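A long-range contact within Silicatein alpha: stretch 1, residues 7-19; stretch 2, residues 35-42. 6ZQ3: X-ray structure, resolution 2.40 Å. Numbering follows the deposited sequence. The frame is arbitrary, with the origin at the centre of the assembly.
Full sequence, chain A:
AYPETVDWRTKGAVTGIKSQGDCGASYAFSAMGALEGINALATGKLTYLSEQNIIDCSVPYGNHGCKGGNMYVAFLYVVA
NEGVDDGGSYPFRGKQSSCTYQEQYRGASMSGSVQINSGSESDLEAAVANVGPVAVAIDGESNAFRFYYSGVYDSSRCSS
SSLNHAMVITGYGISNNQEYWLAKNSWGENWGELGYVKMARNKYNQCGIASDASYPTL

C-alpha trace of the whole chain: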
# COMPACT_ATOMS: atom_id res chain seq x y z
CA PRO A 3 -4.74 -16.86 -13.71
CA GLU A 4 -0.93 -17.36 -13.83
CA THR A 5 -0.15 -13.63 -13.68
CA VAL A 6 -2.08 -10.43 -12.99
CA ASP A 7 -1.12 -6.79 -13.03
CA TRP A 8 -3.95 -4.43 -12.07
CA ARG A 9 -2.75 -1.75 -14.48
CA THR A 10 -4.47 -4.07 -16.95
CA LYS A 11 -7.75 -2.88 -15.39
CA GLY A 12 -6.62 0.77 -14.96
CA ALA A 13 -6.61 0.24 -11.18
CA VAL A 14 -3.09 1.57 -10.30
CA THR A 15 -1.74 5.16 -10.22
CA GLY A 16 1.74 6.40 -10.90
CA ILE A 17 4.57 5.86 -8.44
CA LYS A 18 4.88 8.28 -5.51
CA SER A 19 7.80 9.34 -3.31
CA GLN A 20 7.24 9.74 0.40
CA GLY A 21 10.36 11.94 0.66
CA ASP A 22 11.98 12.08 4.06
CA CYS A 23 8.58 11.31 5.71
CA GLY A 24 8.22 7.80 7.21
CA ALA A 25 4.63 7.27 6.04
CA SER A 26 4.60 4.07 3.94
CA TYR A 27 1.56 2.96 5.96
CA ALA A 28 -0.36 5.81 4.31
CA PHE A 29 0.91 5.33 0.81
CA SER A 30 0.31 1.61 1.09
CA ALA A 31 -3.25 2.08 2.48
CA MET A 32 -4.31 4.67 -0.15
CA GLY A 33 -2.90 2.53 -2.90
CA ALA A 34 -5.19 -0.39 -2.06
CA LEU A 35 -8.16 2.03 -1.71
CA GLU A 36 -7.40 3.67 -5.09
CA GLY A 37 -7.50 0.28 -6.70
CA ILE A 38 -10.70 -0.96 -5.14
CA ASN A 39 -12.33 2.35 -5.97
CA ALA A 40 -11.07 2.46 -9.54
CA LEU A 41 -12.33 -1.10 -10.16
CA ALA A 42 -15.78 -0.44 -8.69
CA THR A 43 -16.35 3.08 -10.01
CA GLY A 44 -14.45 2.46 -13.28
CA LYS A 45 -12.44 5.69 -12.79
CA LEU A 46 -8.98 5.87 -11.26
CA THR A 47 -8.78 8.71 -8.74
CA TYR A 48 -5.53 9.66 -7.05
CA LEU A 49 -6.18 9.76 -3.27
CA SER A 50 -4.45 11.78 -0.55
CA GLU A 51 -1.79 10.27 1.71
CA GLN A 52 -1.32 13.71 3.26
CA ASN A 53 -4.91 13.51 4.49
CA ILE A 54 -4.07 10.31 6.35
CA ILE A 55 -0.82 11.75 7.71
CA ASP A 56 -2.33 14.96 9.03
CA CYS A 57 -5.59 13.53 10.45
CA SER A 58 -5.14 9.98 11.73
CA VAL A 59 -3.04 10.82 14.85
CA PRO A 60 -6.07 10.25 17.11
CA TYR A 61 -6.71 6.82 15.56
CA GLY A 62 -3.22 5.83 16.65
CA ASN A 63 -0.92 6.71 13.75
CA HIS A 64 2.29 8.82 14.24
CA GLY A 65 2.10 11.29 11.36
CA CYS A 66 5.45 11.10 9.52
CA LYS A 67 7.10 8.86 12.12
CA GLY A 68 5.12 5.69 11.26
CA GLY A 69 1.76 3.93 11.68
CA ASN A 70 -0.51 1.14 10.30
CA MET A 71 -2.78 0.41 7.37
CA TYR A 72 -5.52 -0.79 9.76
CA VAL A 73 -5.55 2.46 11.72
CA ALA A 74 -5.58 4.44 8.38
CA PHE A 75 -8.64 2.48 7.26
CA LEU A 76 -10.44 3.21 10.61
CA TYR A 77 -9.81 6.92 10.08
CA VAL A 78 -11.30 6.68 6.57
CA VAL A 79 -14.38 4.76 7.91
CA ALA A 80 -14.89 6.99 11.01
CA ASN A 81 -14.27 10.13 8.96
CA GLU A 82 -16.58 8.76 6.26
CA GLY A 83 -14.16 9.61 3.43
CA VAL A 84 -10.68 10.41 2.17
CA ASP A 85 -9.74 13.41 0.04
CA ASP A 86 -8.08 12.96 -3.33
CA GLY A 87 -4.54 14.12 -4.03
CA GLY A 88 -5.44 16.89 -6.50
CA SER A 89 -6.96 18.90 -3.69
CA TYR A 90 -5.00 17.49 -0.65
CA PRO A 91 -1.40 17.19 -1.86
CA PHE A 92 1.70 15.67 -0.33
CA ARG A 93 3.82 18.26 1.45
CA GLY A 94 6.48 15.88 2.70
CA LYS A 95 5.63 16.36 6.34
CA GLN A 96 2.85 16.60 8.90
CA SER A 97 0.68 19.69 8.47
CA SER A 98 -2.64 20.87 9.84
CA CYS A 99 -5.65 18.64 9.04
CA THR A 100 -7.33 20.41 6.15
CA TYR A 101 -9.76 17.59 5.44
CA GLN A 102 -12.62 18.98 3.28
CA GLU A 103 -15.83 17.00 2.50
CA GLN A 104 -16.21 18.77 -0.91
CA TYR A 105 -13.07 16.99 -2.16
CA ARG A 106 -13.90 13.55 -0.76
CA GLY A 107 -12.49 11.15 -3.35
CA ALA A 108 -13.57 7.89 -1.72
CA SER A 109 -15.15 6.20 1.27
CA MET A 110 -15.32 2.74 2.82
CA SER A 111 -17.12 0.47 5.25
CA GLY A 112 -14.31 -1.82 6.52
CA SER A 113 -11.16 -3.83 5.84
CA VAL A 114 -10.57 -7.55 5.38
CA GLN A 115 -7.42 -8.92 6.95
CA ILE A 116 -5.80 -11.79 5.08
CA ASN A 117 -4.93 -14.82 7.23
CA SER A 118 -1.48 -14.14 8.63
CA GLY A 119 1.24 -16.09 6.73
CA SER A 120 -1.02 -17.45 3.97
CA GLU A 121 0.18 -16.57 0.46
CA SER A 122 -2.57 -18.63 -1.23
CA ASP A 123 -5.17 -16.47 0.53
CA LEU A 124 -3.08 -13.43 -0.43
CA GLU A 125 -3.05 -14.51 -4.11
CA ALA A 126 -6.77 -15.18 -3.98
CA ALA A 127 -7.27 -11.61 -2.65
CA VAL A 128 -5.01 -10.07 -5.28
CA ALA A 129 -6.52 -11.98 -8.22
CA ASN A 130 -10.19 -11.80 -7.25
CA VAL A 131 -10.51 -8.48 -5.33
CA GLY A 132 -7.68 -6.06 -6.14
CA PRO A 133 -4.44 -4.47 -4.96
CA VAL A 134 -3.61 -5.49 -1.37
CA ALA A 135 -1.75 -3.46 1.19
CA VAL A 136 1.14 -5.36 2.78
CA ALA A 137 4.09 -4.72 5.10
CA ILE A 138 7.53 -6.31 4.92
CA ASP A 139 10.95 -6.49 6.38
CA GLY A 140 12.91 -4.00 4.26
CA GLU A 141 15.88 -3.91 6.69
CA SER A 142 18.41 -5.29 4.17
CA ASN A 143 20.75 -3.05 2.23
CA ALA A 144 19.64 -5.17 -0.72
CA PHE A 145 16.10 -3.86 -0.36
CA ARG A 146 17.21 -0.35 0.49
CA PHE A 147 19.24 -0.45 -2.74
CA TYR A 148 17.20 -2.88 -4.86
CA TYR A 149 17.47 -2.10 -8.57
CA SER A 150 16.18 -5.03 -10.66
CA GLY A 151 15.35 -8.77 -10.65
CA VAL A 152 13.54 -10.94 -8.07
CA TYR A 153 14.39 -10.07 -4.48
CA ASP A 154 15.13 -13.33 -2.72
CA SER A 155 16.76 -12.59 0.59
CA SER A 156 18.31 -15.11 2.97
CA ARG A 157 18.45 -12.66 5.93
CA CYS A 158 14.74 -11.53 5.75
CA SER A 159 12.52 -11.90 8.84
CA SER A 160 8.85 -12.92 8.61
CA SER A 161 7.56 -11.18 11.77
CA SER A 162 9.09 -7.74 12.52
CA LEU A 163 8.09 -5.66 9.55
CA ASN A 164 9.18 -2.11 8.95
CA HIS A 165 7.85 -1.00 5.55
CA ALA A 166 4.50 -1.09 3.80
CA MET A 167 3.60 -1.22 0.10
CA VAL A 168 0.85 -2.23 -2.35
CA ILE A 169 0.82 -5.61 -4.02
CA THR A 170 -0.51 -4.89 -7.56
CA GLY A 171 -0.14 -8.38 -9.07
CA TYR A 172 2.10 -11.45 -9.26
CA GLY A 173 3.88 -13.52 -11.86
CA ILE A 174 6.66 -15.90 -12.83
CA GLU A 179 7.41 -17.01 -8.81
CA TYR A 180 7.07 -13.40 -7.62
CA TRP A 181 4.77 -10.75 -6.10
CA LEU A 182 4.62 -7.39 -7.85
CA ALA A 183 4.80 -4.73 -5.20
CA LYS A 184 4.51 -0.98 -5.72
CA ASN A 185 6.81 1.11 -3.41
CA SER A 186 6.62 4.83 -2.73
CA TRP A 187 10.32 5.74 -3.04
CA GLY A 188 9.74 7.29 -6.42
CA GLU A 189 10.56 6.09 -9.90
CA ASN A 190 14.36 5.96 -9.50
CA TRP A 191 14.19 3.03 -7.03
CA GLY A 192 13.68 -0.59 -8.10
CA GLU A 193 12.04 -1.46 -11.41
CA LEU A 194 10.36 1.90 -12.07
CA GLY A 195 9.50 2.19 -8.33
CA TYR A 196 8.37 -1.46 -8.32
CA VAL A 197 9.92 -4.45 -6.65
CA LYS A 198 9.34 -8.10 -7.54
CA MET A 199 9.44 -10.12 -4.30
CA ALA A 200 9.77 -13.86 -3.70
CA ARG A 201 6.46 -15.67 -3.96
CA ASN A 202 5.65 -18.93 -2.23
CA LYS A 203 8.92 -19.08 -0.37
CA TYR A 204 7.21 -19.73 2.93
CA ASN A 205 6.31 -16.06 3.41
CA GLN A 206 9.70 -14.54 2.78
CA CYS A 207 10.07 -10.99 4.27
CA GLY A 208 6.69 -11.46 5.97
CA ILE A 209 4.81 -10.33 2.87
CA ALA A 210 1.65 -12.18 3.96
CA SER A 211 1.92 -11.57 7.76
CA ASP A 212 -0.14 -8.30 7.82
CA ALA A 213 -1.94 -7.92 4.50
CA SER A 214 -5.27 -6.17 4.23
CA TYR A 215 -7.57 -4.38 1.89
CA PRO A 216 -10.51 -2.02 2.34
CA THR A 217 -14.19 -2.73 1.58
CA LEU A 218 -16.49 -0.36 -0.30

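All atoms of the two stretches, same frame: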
# COMPACT_ATOMS: atom_id res chain seq x y z
N ASP A 7 -1.63 -8.10 -13.38
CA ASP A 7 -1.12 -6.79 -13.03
C ASP A 7 -2.32 -5.87 -13.17
O ASP A 7 -2.92 -5.80 -14.25
CB ASP A 7 -0.01 -6.40 -13.98
CG ASP A 7 0.47 -4.97 -13.77
OD1 ASP A 7 -0.21 -4.18 -13.10
OD2 ASP A 7 1.53 -4.64 -14.31
N TRP A 8 -2.68 -5.17 -12.09
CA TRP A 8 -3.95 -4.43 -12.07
C TRP A 8 -3.92 -3.14 -12.89
O TRP A 8 -4.97 -2.48 -13.04
CB TRP A 8 -4.39 -4.14 -10.63
CG TRP A 8 -5.04 -5.32 -10.03
CD1 TRP A 8 -4.57 -6.10 -9.03
CD2 TRP A 8 -6.29 -5.87 -10.42
NE1 TRP A 8 -5.45 -7.11 -8.77
CE2 TRP A 8 -6.52 -6.99 -9.61
CE3 TRP A 8 -7.25 -5.52 -11.37
CZ2 TRP A 8 -7.67 -7.77 -9.72
CZ3 TRP A 8 -8.40 -6.29 -11.48
CH2 TRP A 8 -8.59 -7.40 -10.66
N ARG A 9 -2.76 -2.78 -13.45
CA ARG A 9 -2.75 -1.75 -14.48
C ARG A 9 -3.50 -2.21 -15.72
O ARG A 9 -3.93 -1.39 -16.54
CB ARG A 9 -1.35 -1.37 -14.87
CG ARG A 9 -0.65 -0.58 -13.80
CD ARG A 9 0.79 -0.33 -14.21
NE ARG A 9 1.53 -1.59 -14.33
CZ ARG A 9 2.84 -1.67 -14.50
NH1 ARG A 9 3.58 -0.57 -14.58
NH2 ARG A 9 3.42 -2.87 -14.58
N THR A 10 -3.66 -3.52 -15.87
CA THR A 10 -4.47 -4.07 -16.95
C THR A 10 -5.93 -3.63 -16.86
O THR A 10 -6.62 -3.56 -17.88
CB THR A 10 -4.37 -5.59 -16.93
OG1 THR A 10 -3.04 -5.94 -17.31
CG2 THR A 10 -5.28 -6.20 -17.91
N LYS A 11 -6.40 -3.35 -15.64
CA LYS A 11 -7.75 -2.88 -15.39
C LYS A 11 -7.81 -1.38 -15.05
O LYS A 11 -8.84 -0.89 -14.58
CB LYS A 11 -8.37 -3.73 -14.29
CG LYS A 11 -9.43 -4.69 -14.81
CD LYS A 11 -10.68 -3.92 -15.19
CE LYS A 11 -11.90 -4.82 -15.32
NZ LYS A 11 -13.14 -4.00 -15.17
N GLY A 12 -6.72 -0.66 -15.30
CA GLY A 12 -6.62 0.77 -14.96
C GLY A 12 -6.80 1.08 -13.47
O GLY A 12 -7.32 2.15 -13.12
N ALA A 13 -6.36 0.17 -12.61
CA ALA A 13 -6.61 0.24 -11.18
C ALA A 13 -5.40 0.70 -10.36
O ALA A 13 -5.45 0.61 -9.12
CB ALA A 13 -7.06 -1.15 -10.69
N VAL A 14 -4.32 1.14 -11.01
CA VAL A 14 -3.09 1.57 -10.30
C VAL A 14 -2.59 2.92 -10.80
O VAL A 14 -2.40 3.09 -11.98
CB VAL A 14 -1.92 0.57 -10.50
CG1 VAL A 14 -0.64 1.10 -9.85
CG2 VAL A 14 -2.26 -0.82 -9.94
N THR A 15 -2.33 3.85 -9.88
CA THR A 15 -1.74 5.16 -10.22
C THR A 15 -0.23 5.13 -10.37
O THR A 15 0.43 4.14 -10.08
CB THR A 15 -2.02 6.22 -9.13
OG1 THR A 15 -1.45 5.80 -7.87
CG2 THR A 15 -3.51 6.40 -8.96
N GLY A 16 0.32 6.24 -10.81
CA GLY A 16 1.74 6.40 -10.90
C GLY A 16 2.40 6.18 -9.57
O GLY A 16 1.75 6.15 -8.54
N ILE A 17 3.72 6.01 -9.61
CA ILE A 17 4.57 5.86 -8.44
C ILE A 17 4.71 7.18 -7.68
O ILE A 17 4.85 8.24 -8.29
CB ILE A 17 5.98 5.34 -8.85
CG1 ILE A 17 6.09 3.83 -8.68
CG2 ILE A 17 7.07 5.87 -7.92
CD1 ILE A 17 5.17 3.02 -9.54
N LYS A 18 4.73 7.11 -6.36
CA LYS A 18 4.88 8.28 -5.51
C LYS A 18 6.18 8.20 -4.73
O LYS A 18 6.78 7.14 -4.63
CB LYS A 18 3.68 8.35 -4.57
CG LYS A 18 2.37 8.56 -5.33
CD LYS A 18 1.15 8.12 -4.53
CE LYS A 18 -0.07 7.91 -5.42
NZ LYS A 18 -1.33 7.88 -4.61
N SER A 19 6.64 9.32 -4.19
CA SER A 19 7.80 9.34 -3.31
C SER A 19 7.38 9.96 -2.00
O SER A 19 6.92 11.08 -1.98
CB SER A 19 9.01 10.12 -3.90
OG SER A 19 10.22 9.83 -3.17
N LEU A 35 -6.85 1.33 -1.55
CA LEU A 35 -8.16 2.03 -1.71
C LEU A 35 -8.39 2.58 -3.13
O LEU A 35 -9.52 2.61 -3.62
CB LEU A 35 -8.24 3.23 -0.76
CG LEU A 35 -9.51 3.55 0.01
CD1 LEU A 35 -9.42 5.01 0.45
CD2 LEU A 35 -10.82 3.30 -0.73
N GLU A 36 -7.31 3.07 -3.76
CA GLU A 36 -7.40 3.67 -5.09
C GLU A 36 -7.79 2.61 -6.07
O GLU A 36 -8.54 2.86 -7.02
CB GLU A 36 -6.05 4.25 -5.53
CG GLU A 36 -5.71 5.59 -4.90
CD GLU A 36 -4.25 6.00 -5.08
OE1 GLU A 36 -3.43 5.19 -5.56
OE2 GLU A 36 -3.92 7.16 -4.74
N GLY A 37 -7.27 1.41 -5.83
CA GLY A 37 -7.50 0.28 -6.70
C GLY A 37 -8.93 -0.17 -6.63
O GLY A 37 -9.65 -0.14 -7.61
N ILE A 38 -9.33 -0.56 -5.43
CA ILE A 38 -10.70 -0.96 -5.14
C ILE A 38 -11.74 0.02 -5.70
O ILE A 38 -12.76 -0.37 -6.25
CB ILE A 38 -10.89 -1.07 -3.62
CG1 ILE A 38 -10.44 -2.45 -3.07
CG2 ILE A 38 -12.35 -0.91 -3.27
CD1 ILE A 38 -9.06 -2.95 -3.49
N ASN A 39 -11.47 1.30 -5.52
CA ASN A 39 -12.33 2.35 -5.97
C ASN A 39 -12.37 2.46 -7.49
O ASN A 39 -13.41 2.62 -8.07
CB ASN A 39 -11.86 3.68 -5.37
CG ASN A 39 -12.69 4.84 -5.83
OD1 ASN A 39 -13.85 4.98 -5.43
ND2 ASN A 39 -12.13 5.67 -6.71
N ALA A 40 -11.20 2.37 -8.11
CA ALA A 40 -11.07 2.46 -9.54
C ALA A 40 -11.76 1.29 -10.28
O ALA A 40 -12.36 1.48 -11.33
CB ALA A 40 -9.60 2.49 -9.88
N LEU A 41 -11.63 0.10 -9.72
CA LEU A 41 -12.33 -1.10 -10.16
C LEU A 41 -13.85 -1.00 -10.07
O LEU A 41 -14.54 -1.33 -11.02
CB LEU A 41 -11.91 -2.28 -9.26
CG LEU A 41 -10.90 -3.32 -9.70
CD1 LEU A 41 -10.01 -2.81 -10.80
CD2 LEU A 41 -10.13 -3.78 -8.48
N ALA A 42 -14.35 -0.59 -8.91
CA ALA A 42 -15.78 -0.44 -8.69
C ALA A 42 -16.37 0.69 -9.52
O ALA A 42 -17.30 0.47 -10.29
CB ALA A 42 -16.05 -0.18 -7.21
O HOH W 1 -14.30 -2.34 -13.33
O HOH W 2 -2.44 2.85 -6.97

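Stretch 2 is a run of continuous helix, held by the usual i to i+4 bonds such as Ala 40 N to Glu 36 O at 2.9 Å, and stretch 1 begins with a 3-10 segment at residues 8-10 and otherwise runs as loop or turn against it. The first rule of this contact is that no backbone hydrogen bond joins the two: the amides of residues 39-42 bond within the helix, and side chains, close backbone packing and water join the stretches.

Leu 35 makes no contact with stretch 1. Glu 36, one residue on, carries the polar end of the contact. Its CA-to-CB bond points toward stretch 1, and its chain (chi1 m, chi2 t) reaches out to present both carboxylate oxygens to different donors. Thr 15 OG1 donates to Glu 36 OE1 at 3.1 Å, while Lys 18 NZ meets Glu 36 OE2 at 2.7 Å in a salt bridge that is also a hydrogen bond. Water 2 adds a third link, accepting from Thr 15 N at 3.1 Å and donating to Glu 36 OE1 at 2.9 Å. Glu 36 is buried, and the salt bridge, the Thr 15 hydrogen bond and water 2 give its charged carboxylate polar partners.

Gly 37 and Ala 13 are the nearest CA pair, at 4.6 Å. Ala 13 O sits 3.2 Å from Gly 37 CA in a CA-H...O contact, and an ideal CB on the glycine would fall 3.3 Å from that same Ala 13 O. The missing side chain leaves the carbonyl space to press on the helix.

Ile 38 points its CA-to-CB bond away, and neither it nor Asn 39 touches stretch 1. A turn after Glu 36, Ala 40 faces stretch 1 again with a methyl small enough for close packing: Ala 40 CB lies 4.0 Å from Ala 13 CA and 4.0 Å from Gly 12 O.

Leu 41 supplies the apolar end. Its CA-to-CB bond runs sideways, but the end of the chain comes nearer, bringing Leu 41 CD1 to 3.4 Å from Ala 13 CB, 3.9 Å from Trp 8 CZ3 and 4.0 Å from Lys 11 CB; Leu 41 CD2 lies over one face of the indole. Stretch 1 holds its own shape here, Lys 11 N and Ala 13 N both donating to Trp 8 O, at 3.1 and 3.0 Å. Water 1 closes this end, accepting from Lys 11 NZ at 2.7 Å and donating to Leu 41 O at 2.5 Å.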